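Local atomic coordinates of chintase (Rhizomucor miehei, PDB entry 5YUQ), a protein that catalyses the hydrolysis of chitin as a family 18 glycoside hydrolase, apparently with its active site in a tunnel. Residues G101-W106 / I144-V149; G65-S70 / W106-S111. All coordinates share one frame; numbering follows the deposited sequence.

Interaction 1 (G101-W106 / I144-V149)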
# COMPACT_ATOMS: atom_id res chain seq x y z
N GLY A 101 -17.55 -4.91 0.87
CA GLY A 101 -16.72 -5.07 -0.30
C GLY A 101 -15.51 -5.95 -0.13
O GLY A 101 -15.22 -6.44 0.96
N LEU A 102 -14.80 -6.15 -1.23
CA LEU A 102 -13.56 -6.91 -1.23
C LEU A 102 -12.51 -6.07 -1.92
O LEU A 102 -12.74 -5.52 -2.99
CB LEU A 102 -13.73 -8.23 -1.98
CG LEU A 102 -14.59 -9.30 -1.33
CD1 LEU A 102 -14.88 -10.42 -2.34
CD2 LEU A 102 -13.91 -9.85 -0.08
N ASN A 103 -11.35 -5.99 -1.28
CA ASN A 103 -10.19 -5.29 -1.81
C ASN A 103 -9.15 -6.34 -2.15
O ASN A 103 -8.60 -6.97 -1.26
CB ASN A 103 -9.66 -4.31 -0.74
CG ASN A 103 -8.34 -3.67 -1.13
OD1 ASN A 103 -7.28 -4.01 -0.60
ND2 ASN A 103 -8.40 -2.71 -2.06
N LEU A 104 -8.87 -6.55 -3.43
CA LEU A 104 -7.93 -7.60 -3.82
C LEU A 104 -6.53 -7.01 -3.91
O LEU A 104 -6.31 -6.02 -4.58
CB LEU A 104 -8.35 -8.28 -5.12
CG LEU A 104 -9.77 -8.87 -5.08
CD1 LEU A 104 -10.03 -9.75 -6.31
CD2 LEU A 104 -10.02 -9.65 -3.79
N ASP A 105 -5.59 -7.61 -3.17
CA ASP A 105 -4.23 -7.09 -3.03
C ASP A 105 -3.21 -8.16 -3.43
O ASP A 105 -2.35 -8.56 -2.66
CB ASP A 105 -4.01 -6.63 -1.58
CG ASP A 105 -2.74 -5.83 -1.39
OD1 ASP A 105 -2.07 -5.45 -2.38
OD2 ASP A 105 -2.40 -5.55 -0.22
N TRP A 106 -3.33 -8.61 -4.67
CA TRP A 106 -2.37 -9.53 -5.24
C TRP A 106 -1.08 -8.77 -5.55
O TRP A 106 -1.08 -7.83 -6.34
CB TRP A 106 -2.98 -10.10 -6.53
CG TRP A 106 -2.17 -11.13 -7.26
CD1 TRP A 106 -0.91 -11.56 -6.98
CD2 TRP A 106 -2.60 -11.85 -8.42
NE1 TRP A 106 -0.52 -12.52 -7.90
CE2 TRP A 106 -1.55 -12.71 -8.79
CE3 TRP A 106 -3.78 -11.86 -9.17
CZ2 TRP A 106 -1.64 -13.58 -9.87
CZ3 TRP A 106 -3.87 -12.71 -10.26
CH2 TRP A 106 -2.80 -13.56 -10.60
N ILE A 144 -18.54 -3.14 -3.04
CA ILE A 144 -17.43 -2.36 -3.46
C ILE A 144 -16.24 -3.27 -3.79
O ILE A 144 -15.70 -3.94 -2.94
CB ILE A 144 -16.93 -1.43 -2.32
CG1 ILE A 144 -18.05 -0.47 -1.89
CG2 ILE A 144 -15.70 -0.64 -2.75
CD1 ILE A 144 -17.88 -0.05 -0.47
N LEU A 145 -15.91 -3.32 -5.08
CA LEU A 145 -14.80 -4.15 -5.53
C LEU A 145 -13.64 -3.24 -5.86
O LEU A 145 -13.72 -2.38 -6.74
CB LEU A 145 -15.18 -4.99 -6.74
CG LEU A 145 -16.28 -6.03 -6.52
CD1 LEU A 145 -16.64 -6.74 -7.82
CD2 LEU A 145 -15.87 -7.03 -5.46
N THR A 146 -12.56 -3.39 -5.12
CA THR A 146 -11.38 -2.58 -5.35
C THR A 146 -10.15 -3.46 -5.40
O THR A 146 -10.20 -4.64 -5.06
CB THR A 146 -11.17 -1.50 -4.26
OG1 THR A 146 -11.00 -2.13 -2.98
CG2 THR A 146 -12.37 -0.56 -4.21
N THR A 147 -9.06 -2.87 -5.85
CA THR A 147 -7.80 -3.58 -5.90
C THR A 147 -6.69 -2.64 -5.47
O THR A 147 -6.72 -1.45 -5.82
CB THR A 147 -7.53 -4.18 -7.31
OG1 THR A 147 -6.22 -4.76 -7.35
CG2 THR A 147 -7.62 -3.11 -8.38
N ALA A 148 -5.76 -3.13 -4.67
CA ALA A 148 -4.56 -2.37 -4.33
C ALA A 148 -3.51 -2.71 -5.37
O ALA A 148 -3.22 -3.88 -5.61
CB ALA A 148 -4.07 -2.73 -2.94
N VAL A 149 -2.94 -1.68 -5.99
CA VAL A 149 -2.13 -1.86 -7.19
C VAL A 149 -0.75 -1.24 -7.06
O VAL A 149 -0.54 -0.30 -6.29
CB VAL A 149 -2.85 -1.27 -8.40
CG1 VAL A 149 -4.26 -1.82 -8.52
CG2 VAL A 149 -2.90 0.25 -8.31
O HOH W 1 -3.34 -6.27 -7.04
O HOH W 2 -0.57 -4.95 -6.02
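N103 and T146 meet on neighbouring parallel strands, 101-105 and 144-149, of the family 18 (β/α)8 barrel; helix 124-139 forms the crossover between them. N103 ND2 donates a hydrogen bond to T146 OG1 at 2.8 Å, nearly straight (171°) and with the hydroxyl oxygen almost in the amide plane. N103 extends CG anti to its backbone N (chi1 172°), while T146 holds OG1 between its own N and carbonyl carbon (chi1 61°). The other end of the amide is held too: OD1 accepts from Y7 and S63, fixing how the group is rotated.

Beneath this pair runs the parallel ladder, in which T146 N donates to L102 O at 3.0 Å and L104 N to T146 O at 2.8 Å. G101 has no side chain, so I144 O can come to 3.0 Å from its CA. On the reverse face L102 CB meets L145 CD2 at 4.3 Å, and L104 packs on L131 and F132 of helix 124-139. T147 OG1 lies on this side as well, hydrogen-bonded to Y128 of that helix. Near the C-terminal ends of the strands D105 OD1 comes to 3.4 Å from A148 CB, the methyl carbon.

Interaction 2 (G65-S70 / W106-S111)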
# COMPACT_ATOMS: atom_id res chain seq x y z
N GLY A 65 -5.12 -11.01 0.19
CA GLY A 65 -3.79 -11.06 -0.39
C GLY A 65 -2.79 -10.41 0.54
O GLY A 65 -2.64 -10.84 1.69
N GLY A 66 -2.11 -9.37 0.06
CA GLY A 66 -1.05 -8.73 0.81
C GLY A 66 0.28 -9.36 0.49
O GLY A 66 0.35 -10.33 -0.26
N TRP A 67 1.35 -8.81 1.00
CA TRP A 67 2.67 -9.31 0.68
C TRP A 67 2.89 -10.78 0.91
O TRP A 67 3.40 -11.42 0.08
CB TRP A 67 3.76 -8.51 1.47
CG TRP A 67 5.11 -8.84 1.13
CD1 TRP A 67 5.96 -9.58 1.85
CD2 TRP A 67 5.82 -8.39 -0.01
NE1 TRP A 67 7.12 -9.69 1.21
CE2 TRP A 67 7.11 -8.92 0.09
CE3 TRP A 67 5.51 -7.61 -1.11
CZ2 TRP A 67 8.08 -8.74 -0.87
CZ3 TRP A 67 6.47 -7.40 -2.06
CH2 TRP A 67 7.76 -7.99 -1.92
N THR A 68 2.54 -11.28 2.06
CA THR A 68 2.77 -12.69 2.35
C THR A 68 1.57 -13.56 2.02
O THR A 68 1.60 -14.76 2.25
CB THR A 68 3.17 -12.93 3.83
OG1 THR A 68 2.12 -12.48 4.70
CG2 THR A 68 4.44 -12.17 4.16
N GLY A 69 0.52 -12.94 1.47
CA GLY A 69 -0.69 -13.66 1.12
C GLY A 69 -0.93 -13.80 -0.37
O GLY A 69 -2.05 -14.04 -0.80
N SER A 70 0.13 -13.68 -1.16
CA SER A 70 -0.02 -13.68 -2.62
C SER A 70 0.58 -14.91 -3.29
O SER A 70 0.65 -14.96 -4.52
CB SER A 70 0.60 -12.40 -3.21
OG SER A 70 -0.17 -11.25 -2.85
N TRP A 106 -3.33 -8.61 -4.67
CA TRP A 106 -2.37 -9.53 -5.24
C TRP A 106 -1.08 -8.77 -5.55
O TRP A 106 -1.08 -7.83 -6.34
CB TRP A 106 -2.98 -10.10 -6.53
CG TRP A 106 -2.17 -11.13 -7.26
CD1 TRP A 106 -0.91 -11.56 -6.98
CD2 TRP A 106 -2.60 -11.85 -8.42
NE1 TRP A 106 -0.52 -12.52 -7.90
CE2 TRP A 106 -1.55 -12.71 -8.79
CE3 TRP A 106 -3.78 -11.86 -9.17
CZ2 TRP A 106 -1.64 -13.58 -9.87
CZ3 TRP A 106 -3.87 -12.71 -10.26
CH2 TRP A 106 -2.80 -13.56 -10.60
N GLU A 107 0.00 -9.19 -4.91
CA GLU A 107 1.29 -8.54 -5.08
C GLU A 107 2.29 -9.57 -5.62
O GLU A 107 3.00 -10.18 -4.83
CB GLU A 107 1.78 -7.95 -3.75
CG GLU A 107 0.81 -6.92 -3.16
CD GLU A 107 1.34 -6.24 -1.90
OE1 GLU A 107 2.46 -6.56 -1.45
OE2 GLU A 107 0.63 -5.36 -1.37
N TYR A 108 2.37 -9.79 -6.94
CA TYR A 108 1.66 -9.03 -7.98
C TYR A 108 1.37 -9.97 -9.14
O TYR A 108 2.03 -11.00 -9.28
CB TYR A 108 2.55 -7.91 -8.51
CG TYR A 108 3.10 -6.99 -7.46
CD1 TYR A 108 2.38 -5.88 -7.04
CD2 TYR A 108 4.33 -7.23 -6.86
CE1 TYR A 108 2.86 -5.03 -6.07
CE2 TYR A 108 4.82 -6.40 -5.88
CZ TYR A 108 4.09 -5.29 -5.49
OH TYR A 108 4.57 -4.45 -4.52
N PRO A 109 0.39 -9.63 -9.99
CA PRO A 109 0.17 -10.46 -11.18
C PRO A 109 1.44 -10.60 -12.03
O PRO A 109 2.11 -9.60 -12.31
CB PRO A 109 -0.89 -9.69 -11.96
CG PRO A 109 -1.66 -8.96 -10.90
CD PRO A 109 -0.65 -8.60 -9.84
N ASN A 110 1.73 -11.84 -12.43
CA ASN A 110 2.86 -12.19 -13.30
C ASN A 110 4.13 -11.39 -13.06
O ASN A 110 4.59 -10.63 -13.91
CB ASN A 110 2.45 -12.12 -14.78
CG ASN A 110 3.45 -12.82 -15.67
OD1 ASN A 110 4.23 -13.65 -15.19
ND2 ASN A 110 3.47 -12.47 -16.95
N SER A 111 4.70 -11.55 -11.87
CA SER A 111 5.85 -10.76 -11.47
C SER A 111 6.82 -11.61 -10.69
O SER A 111 6.41 -12.39 -9.83
CB SER A 111 5.39 -9.58 -10.60
OG SER A 111 6.50 -8.79 -10.20
O HOH W 3 4.10 -10.91 -2.59
O HOH W 4 1.31 -5.76 1.82
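This is a loop-to-loop contact at the C-terminal ends of two adjacent barrel strands, where S70 and W67 receive E107. The sequence around E107 matches the end of the DxxDxDxE signature of family 18, in which this glutamate is generally the proton donor to the glycosidic bond. The main link is E107 N to S70 OG, 2.9 Å and nearly straight at 171°. S70 OG in turn donates to G66 O at 2.8 Å; G69 N binds the same carbonyl from the opposite face of its plane. The hydroxyl thus ties the turn 66-70 to the E107 backbone.

The E107 chain, extended beyond CG, carries its carboxylate past G66 to W67, where OE1 lies in the plane of the indole at its edge, 3.2 Å from CE3. The two planes stand 65° apart. W67 NE1 binds D272, and W67 CZ3 touches Y108 CE2. A cis peptide joins E107 to Y108, whose ring lies with its centre over E107 CB. One water joins W67 O and E107 O, 2.6 Å from the latter.

Behind the loops, the W106 ring packs against S74 and L77, stacks on F73 of helix 73-78, and meets Y128 of helix 124-139 edge-to-face.

How the interactions relate
From the N terminus, the chain leaves strand 59-65 through 65-70, passes helices 73-78 and 80-97, and enters strand 101-105; loop 106-111 then closes interaction 2 by returning to 65-70. Continuing through helix 124-139, it reaches strand 144-149, where interaction 1 closes a second loop. Because 101-106 lies between 65-70 and 106-111, while 144-149 lies beyond both, the two closures cross, sharing W106. They touch directly where D105 O lies 2.8 Å from G66 N, probably a hydrogen bond. Together they tie three successive barrel strands, 59-65, 101-105 and 144-149, and set D105 and E107, whose OD1 and OE2 atoms lie close together, at the strands' C-terminal ends.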